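Local coordinates for protein SYE1 (Shewanella oneidensis, PDB 4AWT) that binds FMN and probably serves as an NAD(P)H-linked oxidoreductase acting on CH-CH groups, at residues 107-112 with 129-133; 45-49 with 89-95; 163-168 with 220-225. The protein carries 1 engineered substitution. All blocks are in the same frame, centred on the assembly; numbering follows the deposited sequence.

In the fold
The chain builds an eight-stranded parallel barrel, and its three contacts follow one another without nesting or crossing. Contact 2 comes first: 45-49, at the end of helix 39-46, meets 89-95, at the end of helix 77-92, closing a loop that holds barrel strand 53-60. Contact 1 then ties the loop after strand 96-102 to strand 130-133 of a two-stranded hairpin lying outside the barrel. Contact 3 closes last, bringing helix 153-172 against helix 212-225 across the span that contains strand 177-181. The contacts lie apart, with nearest atoms about 11 to 13 Å from one another; two join outer helices and one fastens an excursion from the barrel.

Contact 1: 107-112 with 129-133; sequences VTHPDN and VKVFV
V129 opens the contact with CG1, which lies 4.0 Å from CG1 of V107, the two side chains meeting nearly perpendicular. That V107 methyl stands anti to the backbone N (chi1 -177°), and from there it also meets V131, whose CG1 is 3.7 Å from V107 CG1. The two branches of V131 divide the work: CG1 packs on V107, while CG2 rests on the chain where T108 passes into H109. F132 points its CB away from 107-112 but offers its carbonyl. N112 ND2 donates to F132 O over 3.0 Å, nearly straight at 169°; the oxygen lies close to the amide plane, yet the donor stands above the carbonyl plane, 41° out of it. A second, weak bond runs from the same nitrogen to G67 O. With a leucine in place of N112, F132 O would probably lose its side-chain donor, and the turn its polar tie to the strand. V133 ends the walk, its CG1 set among three neighbours: H109 CB, D111 CB at 3.9 Å, and the N112 amide, whose ND2 is 3.7 Å from V133 CG1. The rotation of the H109 ring is fixed from its own segment, D111 N donating to H109 ND1 at 3.2 Å. Strand 130-133 pairs antiparallel with 141-144, and the F132 ring lies near T26, an FMN-binding residue; this is the beta-hairpin excursion after the third barrel strand, as in the Old Yellow Enzyme variant of the TIM barrel.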
# COMPACT_ATOMS: atom_id res chain seq x y z
N VAL A 107 1.98 -11.29 -9.15
CA VAL A 107 2.90 -11.54 -8.03
C VAL A 107 2.16 -12.38 -6.99
O VAL A 107 1.70 -11.91 -5.96
CB VAL A 107 3.46 -10.23 -7.48
CG1 VAL A 107 4.45 -10.54 -6.38
CG2 VAL A 107 4.10 -9.40 -8.57
N THR A 108 2.01 -13.66 -7.33
CA THR A 108 1.31 -14.62 -6.51
C THR A 108 1.67 -16.02 -7.03
O THR A 108 2.46 -16.22 -7.94
CB THR A 108 -0.18 -14.35 -6.48
OG1 THR A 108 -0.75 -15.16 -5.44
CG2 THR A 108 -0.87 -14.62 -7.81
N HIS A 109 1.08 -16.98 -6.36
CA HIS A 109 1.22 -18.39 -6.67
C HIS A 109 -0.18 -18.98 -6.62
O HIS A 109 -0.96 -18.55 -5.76
CB HIS A 109 2.13 -19.06 -5.65
CG HIS A 109 2.43 -20.45 -5.93
ND1 HIS A 109 1.66 -21.47 -5.63
CD2 HIS A 109 3.51 -21.03 -6.50
CE1 HIS A 109 2.11 -22.62 -6.01
NE2 HIS A 109 3.30 -22.40 -6.55
N PRO A 110 -0.52 -19.95 -7.46
CA PRO A 110 -1.84 -20.57 -7.42
C PRO A 110 -2.30 -21.00 -6.04
O PRO A 110 -3.50 -20.96 -5.74
CB PRO A 110 -1.69 -21.77 -8.41
CG PRO A 110 -0.75 -21.16 -9.41
CD PRO A 110 0.30 -20.47 -8.58
N ASP A 111 -1.50 -21.45 -5.18
CA ASP A 111 -1.79 -21.88 -3.84
C ASP A 111 -2.45 -20.74 -3.05
O ASP A 111 -3.19 -21.04 -2.13
CB ASP A 111 -0.60 -22.37 -3.08
CG ASP A 111 -0.03 -23.66 -3.48
OD1 ASP A 111 -0.57 -24.32 -4.40
OD2 ASP A 111 1.01 -24.11 -2.87
N ASN A 112 -2.20 -19.49 -3.37
CA ASN A 112 -2.82 -18.39 -2.67
C ASN A 112 -4.09 -17.90 -3.27
O ASN A 112 -4.75 -17.06 -2.67
CB ASN A 112 -1.80 -17.24 -2.59
CG ASN A 112 -0.65 -17.50 -1.68
OD1 ASN A 112 -0.79 -18.25 -0.71
ND2 ASN A 112 0.50 -16.89 -1.91
N VAL A 129 11.32 -13.10 -8.63
CA VAL A 129 10.38 -12.73 -7.58
C VAL A 129 9.85 -13.97 -6.93
O VAL A 129 9.48 -14.93 -7.59
CB VAL A 129 9.23 -11.89 -8.16
CG1 VAL A 129 8.23 -11.50 -7.09
CG2 VAL A 129 9.80 -10.61 -8.84
N LYS A 130 9.75 -13.88 -5.59
CA LYS A 130 9.12 -14.94 -4.79
C LYS A 130 7.98 -14.31 -3.96
O LYS A 130 8.04 -13.15 -3.56
CB LYS A 130 10.11 -15.63 -3.88
CG LYS A 130 11.21 -16.35 -4.67
CD LYS A 130 12.14 -17.19 -3.81
CE LYS A 130 13.24 -17.82 -4.70
NZ LYS A 130 14.25 -18.53 -3.85
N VAL A 131 7.01 -15.13 -3.69
CA VAL A 131 5.98 -14.90 -2.69
C VAL A 131 6.08 -16.00 -1.64
O VAL A 131 7.04 -16.77 -1.64
CB VAL A 131 4.58 -14.75 -3.29
CG1 VAL A 131 4.55 -13.56 -4.25
CG2 VAL A 131 4.13 -16.01 -3.96
N PHE A 132 5.10 -16.07 -0.73
CA PHE A 132 5.10 -17.17 0.20
C PHE A 132 3.66 -17.70 0.30
O PHE A 132 2.69 -16.98 0.13
CB PHE A 132 5.72 -16.85 1.56
CG PHE A 132 5.09 -15.69 2.32
CD1 PHE A 132 3.92 -15.84 3.03
CD2 PHE A 132 5.70 -14.45 2.31
CE1 PHE A 132 3.36 -14.78 3.74
CE2 PHE A 132 5.16 -13.41 3.02
CZ PHE A 132 4.01 -13.55 3.74
N VAL A 133 3.60 -18.98 0.63
CA VAL A 133 2.37 -19.74 0.72
C VAL A 133 2.33 -20.45 2.03
O VAL A 133 3.33 -20.60 2.74
CB VAL A 133 2.26 -20.76 -0.46
CG1 VAL A 133 2.29 -20.07 -1.81
CG2 VAL A 133 3.31 -21.84 -0.31

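Contact 2: 45-49 with 89-95; sequences YAQRA and AVHAKGC
The ring of Y45 leads away from 89-95, so that its CB does the touching, 3.7 Å from V90 CG2; the ring itself runs in among W83, V86 and strand 53-60, and its hydroxyl is hydrogen-bonded to E57. Two other flat groups look away from the interface. C95 O lies in plane at the edge of the H91 imidazole, whose NE2 bonds to D176, and the R48 guanidinium spends its N-H groups on the carbonyls of Y44, F325 and I326. Much of the interface is alanine, A46, A49 and A89, with V90 and K93 beside them. A46 and V90 bring their CA atoms to 4.6 Å, a close approach that the lone methyl of A46 permits; that methyl, CB, meets A89 CB at 4.0 Å. This is the meeting of the first two outer helices of a TIM barrel: 39-46 and 77-92 end side by side, each just before its chain turns into the next parallel strand, 53-60 or 96-102. I54, on the first of these strands, touches Y45, V90 and C95 from within. Residues 93-95 are modelled in two conformers, and what is said of them holds for one. In it, K93 bends at chi2 (-55°), which folds its chain back over the alanines and sets CE 3.9 Å from A46 CB. G94 takes a positive phi of 76°, where a side chain would jam against the carbonyl O of K93. Beyond it, C95 CB returns to within 3.8 Å of A49 CB. A water lies 2.8 Å from A49 O and 2.7 Å from K93 O, placed to donate to both, though it has more acceptors in reach than protons.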
# COMPACT_ATOMS: atom_id res chain seq x y z
N TYR A 45 -2.40 -2.23 15.56
CA TYR A 45 -2.61 -0.94 14.96
C TYR A 45 -2.87 0.13 16.01
O TYR A 45 -2.36 1.25 15.92
CB TYR A 45 -3.72 -0.99 13.93
CG TYR A 45 -3.37 -1.64 12.62
CD1 TYR A 45 -2.52 -0.97 11.73
CD2 TYR A 45 -3.88 -2.86 12.23
CE1 TYR A 45 -2.21 -1.51 10.50
CE2 TYR A 45 -3.57 -3.41 11.00
CZ TYR A 45 -2.74 -2.74 10.12
OH TYR A 45 -2.47 -3.24 8.89
N ALA A 46 -3.66 -0.19 17.03
CA ALA A 46 -3.96 0.79 18.07
C ALA A 46 -2.71 1.22 18.82
O ALA A 46 -2.60 2.37 19.22
CB ALA A 46 -5.00 0.25 19.01
N GLN A 47 -1.75 0.30 18.99
CA GLN A 47 -0.47 0.64 19.61
C GLN A 47 0.29 1.70 18.85
O GLN A 47 1.17 2.34 19.42
CB GLN A 47 0.41 -0.60 19.70
CG GLN A 47 0.02 -1.60 20.78
CD GLN A 47 0.90 -2.82 20.80
OE1 GLN A 47 0.86 -3.59 21.85
NE2 GLN A 47 1.64 -3.09 19.86
N ARG A 48 0.01 1.84 17.56
CA ARG A 48 0.75 2.71 16.64
C ARG A 48 -0.04 3.96 16.25
O ARG A 48 0.36 4.71 15.37
CB ARG A 48 1.21 1.87 15.44
CG ARG A 48 2.30 0.91 15.87
CD ARG A 48 2.51 -0.32 14.97
NE ARG A 48 3.59 -1.14 15.48
CZ ARG A 48 3.51 -1.85 16.59
NH1 ARG A 48 2.37 -2.03 17.19
NH2 ARG A 48 4.61 -2.40 17.10
N ALA A 49 -1.14 4.20 16.95
CA ALA A 49 -2.10 5.26 16.59
C ALA A 49 -1.65 6.64 17.00
O ALA A 49 -2.43 7.60 16.80
CB ALA A 49 -3.47 4.87 17.12
N ALA A 89 -10.69 0.27 17.26
CA ALA A 89 -9.58 0.40 18.20
C ALA A 89 -8.73 1.62 17.88
O ALA A 89 -8.32 2.39 18.76
CB ALA A 89 -8.76 -0.87 18.19
N VAL A 90 -8.41 1.80 16.61
CA VAL A 90 -7.61 2.92 16.16
C VAL A 90 -8.32 4.26 16.41
O VAL A 90 -7.72 5.22 16.90
CB VAL A 90 -7.22 2.74 14.69
CG1 VAL A 90 -6.61 4.00 14.12
CG2 VAL A 90 -6.27 1.56 14.56
N HIS A 91 -9.60 4.32 16.09
CA HIS A 91 -10.33 5.56 16.30
C HIS A 91 -10.46 5.87 17.80
O HIS A 91 -10.49 7.08 18.13
CB HIS A 91 -11.72 5.44 15.68
CG HIS A 91 -11.64 5.56 14.19
ND1 HIS A 91 -12.48 4.90 13.32
CD2 HIS A 91 -10.81 6.24 13.41
CE1 HIS A 91 -12.16 5.22 12.09
NE2 HIS A 91 -11.16 6.04 12.08
N ALA A 92 -10.51 4.88 18.64
CA ALA A 92 -10.55 5.15 20.09
C ALA A 92 -9.28 5.85 20.57
O ALA A 92 -9.31 6.53 21.58
CB ALA A 92 -10.76 3.86 20.85
N LYS A 93 -8.19 5.71 19.83
CA LYS A 93 -6.95 6.40 20.11
C LYS A 93 -6.84 7.76 19.46
O LYS A 93 -5.91 8.56 19.71
CB LYS A 93 -5.71 5.68 19.62
CG LYS A 93 -5.67 4.28 20.18
CD LYS A 93 -5.77 4.16 21.71
CE LYS A 93 -5.44 2.69 22.05
NZ LYS A 93 -5.54 2.55 23.53
N GLY A 94 -7.78 8.20 18.66
CA GLY A 94 -7.56 9.48 17.97
C GLY A 94 -6.59 9.28 16.82
O GLY A 94 -5.45 9.59 16.96
N CYS A 95 -7.03 8.75 15.72
CA CYS A 95 -6.08 8.50 14.64
C CYS A 95 -6.99 8.24 13.43
O CYS A 95 -8.13 7.85 13.59
CB CYS A 95 -5.11 7.37 14.85
SG CYS A 95 -3.88 7.09 13.59
O HOH W 1 -3.31 8.75 19.20

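Contact 3: 163-168 with 220-225; sequences YRQAAL and ALVDAI
Helices 163-168 and 220-225 run in roughly the same direction, their axes 8.6 Å apart at closest and crossing at -34°, with R164 and L221 nearest by CA. On the inner side L221 makes the central apolar contact: its CD2 lies 3.5 Å from Y163 O and 3.7 Å from A167 CB. I225 comes in one turn later, its CG2 4.0 Å from A167 CB, and L168 lies alongside it, the two pointing opposite ways, CD2 against CG2. Strand 177-181 of the barrel backs this layer through I178 and L180. The outer side belongs to R164. With CG anti to the backbone N (chi1 -160°) and the chain extended to NE, it reaches across the neighbouring helix, CG packing over A224 CB. The same methyl, A224 CB, sits 4.0 Å above the centre of the guanidinium, covering one face. D223 OD2 meets the edge instead: R164 NH2 donates to it over 2.8 Å at 165°, in the guanidinium plane but from above the carboxylate plane, for the two flat groups stand steeply to one another. A water accepts from R164 NE at 2.9 Å and gives D223 a weak second bond. In this conformer, one of two for R164, the charge pair thus lies at the outer margin of an apolar seam, where solvent takes part and would probably temper the strength of the salt bridge.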
# COMPACT_ATOMS: atom_id res chain seq x y z
N TYR A 163 -12.71 -3.61 -7.07
CA TYR A 163 -12.16 -2.45 -6.38
C TYR A 163 -13.24 -1.54 -5.85
O TYR A 163 -13.18 -1.05 -4.73
CB TYR A 163 -11.24 -1.66 -7.30
CG TYR A 163 -9.81 -2.10 -7.38
CD1 TYR A 163 -8.97 -1.99 -6.28
CD2 TYR A 163 -9.25 -2.59 -8.57
CE1 TYR A 163 -7.65 -2.38 -6.35
CE2 TYR A 163 -7.93 -2.93 -8.66
CZ TYR A 163 -7.11 -2.84 -7.53
OH TYR A 163 -5.79 -3.17 -7.68
N ARG A 164 -14.25 -1.27 -6.69
CA ARG A 164 -15.32 -0.38 -6.31
C ARG A 164 -16.02 -0.89 -5.06
O ARG A 164 -16.28 -0.16 -4.10
CB ARG A 164 -16.29 -0.22 -7.51
CG ARG A 164 -17.15 1.02 -7.41
CD ARG A 164 -18.21 1.01 -8.51
NE ARG A 164 -18.95 2.24 -8.56
CZ ARG A 164 -19.84 2.60 -7.66
NH1 ARG A 164 -20.18 1.80 -6.65
NH2 ARG A 164 -20.45 3.77 -7.77
N GLN A 165 -16.36 -2.18 -5.09
CA GLN A 165 -17.04 -2.76 -3.95
C GLN A 165 -16.15 -2.79 -2.72
O GLN A 165 -16.63 -2.59 -1.60
CB GLN A 165 -17.57 -4.16 -4.30
CG GLN A 165 -18.41 -4.75 -3.18
CD GLN A 165 -19.62 -3.93 -2.84
OE1 GLN A 165 -19.93 -3.63 -1.61
NE2 GLN A 165 -20.36 -3.50 -3.80
N ALA A 166 -14.86 -3.05 -2.91
CA ALA A 166 -13.94 -3.08 -1.79
C ALA A 166 -13.87 -1.72 -1.11
O ALA A 166 -13.74 -1.64 0.11
CB ALA A 166 -12.56 -3.50 -2.22
N ALA A 167 -13.98 -0.63 -1.89
CA ALA A 167 -13.99 0.70 -1.30
C ALA A 167 -15.22 0.88 -0.42
O ALA A 167 -15.16 1.43 0.69
CB ALA A 167 -13.91 1.74 -2.38
N LEU A 168 -16.41 0.45 -0.92
CA LEU A 168 -17.61 0.51 -0.12
C LEU A 168 -17.46 -0.36 1.13
O LEU A 168 -17.89 0.04 2.23
CB LEU A 168 -18.82 0.06 -0.93
CG LEU A 168 -19.15 0.96 -2.12
CD1 LEU A 168 -20.30 0.29 -2.90
CD2 LEU A 168 -19.53 2.34 -1.69
N ALA A 220 -13.67 4.77 -10.62
CA ALA A 220 -14.65 3.99 -9.92
C ALA A 220 -14.57 4.18 -8.41
O ALA A 220 -15.58 4.27 -7.72
CB ALA A 220 -14.50 2.53 -10.27
N LEU A 221 -13.34 4.24 -7.88
CA LEU A 221 -13.16 4.46 -6.44
C LEU A 221 -13.71 5.78 -6.01
O LEU A 221 -14.41 5.90 -4.98
CB LEU A 221 -11.67 4.34 -6.10
CG LEU A 221 -11.06 2.97 -6.30
CD1 LEU A 221 -9.54 3.06 -6.25
CD2 LEU A 221 -11.55 1.98 -5.25
N VAL A 222 -13.40 6.84 -6.79
CA VAL A 222 -13.92 8.16 -6.48
C VAL A 222 -15.41 8.18 -6.57
O VAL A 222 -16.10 8.80 -5.74
CB VAL A 222 -13.26 9.18 -7.43
CG1 VAL A 222 -13.98 10.51 -7.37
CG2 VAL A 222 -11.78 9.34 -7.12
N ASP A 223 -15.96 7.55 -7.62
CA ASP A 223 -17.45 7.52 -7.72
C ASP A 223 -18.07 6.84 -6.53
O ASP A 223 -19.12 7.25 -6.07
CB ASP A 223 -17.81 6.80 -9.01
CG ASP A 223 -19.23 6.90 -9.42
OD1 ASP A 223 -19.67 8.06 -9.59
OD2 ASP A 223 -19.91 5.86 -9.63
N ALA A 224 -17.43 5.81 -6.01
CA ALA A 224 -18.00 5.07 -4.90
C ALA A 224 -17.96 5.84 -3.60
O ALA A 224 -18.94 5.83 -2.86
CB ALA A 224 -17.26 3.74 -4.76
N ILE A 225 -16.81 6.44 -3.24
CA ILE A 225 -16.63 6.95 -1.89
C ILE A 225 -16.19 8.37 -1.80
O ILE A 225 -16.10 8.91 -0.70
CB ILE A 225 -15.72 6.04 -1.01
CG1 ILE A 225 -14.25 6.11 -1.44
CG2 ILE A 225 -16.27 4.63 -1.01
CD1 ILE A 225 -13.35 5.42 -0.44
O HOH W 2 -18.31 3.32 -11.18